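PDB 4GBA: DCN1-like protein 3 from Homo sapiens, which contributes to cullin neddylation by transferring NEDD8 from N-terminally acetylated E2 enzymes to cullin-RBX complexes, and can also inhibit it at the cell membrane. Local coordinates for residues Glu10-Tyr15 against Glu63-Cys68. Sequence-based numbering, arbitrary orientation.
Sequences ELFRRY and EFFDGC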
# COMPACT_ATOMS: atom_id res chain seq x y z
N GLU A 10 13.12 -18.99 16.49
CA GLU A 10 12.04 -19.10 17.47
C GLU A 10 10.93 -18.07 17.19
O GLU A 10 9.74 -18.36 17.35
CB GLU A 10 12.57 -18.94 18.90
N LEU A 11 11.32 -16.87 16.77
CA LEU A 11 10.37 -15.83 16.44
C LEU A 11 9.51 -16.24 15.26
O LEU A 11 8.28 -16.13 15.31
CB LEU A 11 11.08 -14.53 16.12
CG LEU A 11 10.17 -13.32 15.94
CD1 LEU A 11 9.36 -13.09 17.20
CD2 LEU A 11 11.00 -12.10 15.58
N PHE A 12 10.15 -16.72 14.21
CA PHE A 12 9.42 -17.21 13.05
C PHE A 12 8.46 -18.33 13.44
O PHE A 12 7.30 -18.32 13.04
CB PHE A 12 10.37 -17.70 11.95
CG PHE A 12 9.65 -18.16 10.69
CD1 PHE A 12 8.99 -17.24 9.88
CD2 PHE A 12 9.64 -19.50 10.33
CE1 PHE A 12 8.34 -17.65 8.73
CE2 PHE A 12 8.99 -19.91 9.17
CZ PHE A 12 8.35 -18.98 8.37
N ARG A 13 8.96 -19.28 14.21
CA ARG A 13 8.20 -20.47 14.57
C ARG A 13 6.89 -20.15 15.29
O ARG A 13 5.93 -20.92 15.23
CB ARG A 13 9.05 -21.43 15.42
CG ARG A 13 10.05 -22.26 14.62
CD ARG A 13 9.48 -23.63 14.26
NE ARG A 13 10.10 -24.20 13.06
CZ ARG A 13 9.83 -25.42 12.57
NH1 ARG A 13 8.96 -26.21 13.19
NH2 ARG A 13 10.44 -25.84 11.47
N ARG A 14 6.83 -19.01 15.97
CA ARG A 14 5.65 -18.75 16.77
C ARG A 14 4.48 -18.13 16.00
O ARG A 14 3.38 -18.08 16.51
CB ARG A 14 5.96 -18.00 18.07
CG ARG A 14 6.08 -16.51 18.01
CD ARG A 14 7.01 -16.06 19.15
NE ARG A 14 6.55 -14.87 19.87
CZ ARG A 14 7.36 -14.01 20.50
NH1 ARG A 14 8.69 -14.17 20.48
NH2 ARG A 14 6.84 -12.97 21.15
N TYR A 15 4.74 -17.70 14.76
CA TYR A 15 3.70 -17.13 13.91
C TYR A 15 3.47 -18.01 12.69
O TYR A 15 2.46 -17.90 12.00
CB TYR A 15 4.07 -15.71 13.49
CG TYR A 15 4.37 -14.81 14.66
CD1 TYR A 15 3.35 -14.34 15.47
CD2 TYR A 15 5.68 -14.42 14.95
CE1 TYR A 15 3.61 -13.51 16.55
CE2 TYR A 15 5.95 -13.58 16.04
CZ TYR A 15 4.90 -13.13 16.83
OH TYR A 15 5.13 -12.30 17.91
N GLU A 63 11.18 -14.41 3.11
CA GLU A 63 10.83 -13.00 3.26
C GLU A 63 11.06 -12.55 4.70
O GLU A 63 11.66 -11.51 4.96
CB GLU A 63 9.37 -12.75 2.83
CG GLU A 63 9.14 -12.89 1.32
CD GLU A 63 7.67 -13.14 0.94
OE1 GLU A 63 6.79 -13.23 1.82
OE2 GLU A 63 7.40 -13.25 -0.28
N PHE A 64 10.57 -13.36 5.63
CA PHE A 64 10.67 -13.03 7.03
C PHE A 64 12.14 -12.96 7.47
O PHE A 64 12.59 -11.98 8.07
CB PHE A 64 9.87 -14.02 7.87
CG PHE A 64 9.69 -13.60 9.29
CD1 PHE A 64 8.68 -12.71 9.64
CD2 PHE A 64 10.54 -14.06 10.29
CE1 PHE A 64 8.51 -12.30 10.96
CE2 PHE A 64 10.38 -13.66 11.61
CZ PHE A 64 9.36 -12.78 11.94
N PHE A 65 12.90 -14.00 7.14
CA PHE A 65 14.33 -14.01 7.47
C PHE A 65 15.13 -12.91 6.78
O PHE A 65 15.91 -12.21 7.43
CB PHE A 65 14.93 -15.39 7.19
CG PHE A 65 14.74 -16.36 8.30
CD1 PHE A 65 15.81 -16.74 9.10
CD2 PHE A 65 13.48 -16.88 8.58
CE1 PHE A 65 15.63 -17.64 10.15
CE2 PHE A 65 13.29 -17.77 9.63
CZ PHE A 65 14.37 -18.15 10.41
N ASP A 66 14.96 -12.76 5.47
CA ASP A 66 15.65 -11.71 4.73
C ASP A 66 15.25 -10.33 5.21
O ASP A 66 16.07 -9.42 5.22
CB ASP A 66 15.36 -11.81 3.23
CG ASP A 66 16.19 -12.86 2.52
OD1 ASP A 66 16.97 -13.58 3.18
OD2 ASP A 66 16.04 -12.97 1.29
N GLY A 67 13.97 -10.16 5.55
CA GLY A 67 13.45 -8.88 5.98
C GLY A 67 13.89 -8.51 7.38
O GLY A 67 14.28 -7.36 7.65
N CYS A 68 13.85 -9.48 8.30
CA CYS A 68 14.39 -9.25 9.64
C CYS A 68 15.88 -8.93 9.58
O CYS A 68 16.30 -7.92 10.14
CB CYS A 68 14.09 -10.42 10.57
SG CYS A 68 12.34 -10.47 11.05
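Segments 10-15 and 63-68, on helices 7-13 and 61-71, approach most nearly at F12 and F64, whose CA atoms are 7.4 Å apart, and F12, F64, F65 and L11 make the contact between them. The side chains of F12 and F64 run antiparallel, one alongside the other: CD1 of F12 lies 3.6 Å from CD2 of F64, and the two ring planes are inclined at 45°, an oblique pairing. F64 holds CG anti to its backbone N (chi1 -168°), which carries the ring across to the other helix until CE2 of F64 sits 3.9 Å from CA of F12. F65 leaves its helix to one side and brings its ring back, giving an offset edge-to-face pair in which its edge is directed at the face of F12, with planes at 68°. CE2 of F65 rests 3.7 Å from CB of F12. F12, F64 and F65 thus form an aromatic cluster in the DCUN1 (PONY) domain, joining the first helix of the chain to the helix that follows the short antiparallel pairing of strands 22-23 and 59-60; I23 of that sheet also touches F12 and F64. Phenylalanines suit these positions because their flat hydrocarbon rings span the gap and can meet edge to face. Branched L11 suits the margin of the cluster: its CD2 meets the edge of the F64 ring at CZ, 4.0 Å away, while L11 also packs on I76 of helix 76-89. Behind F64, C68 sets its small, polarisable sulfur SG over one face of the ring, 3.8 Å above the plane and toward the rim.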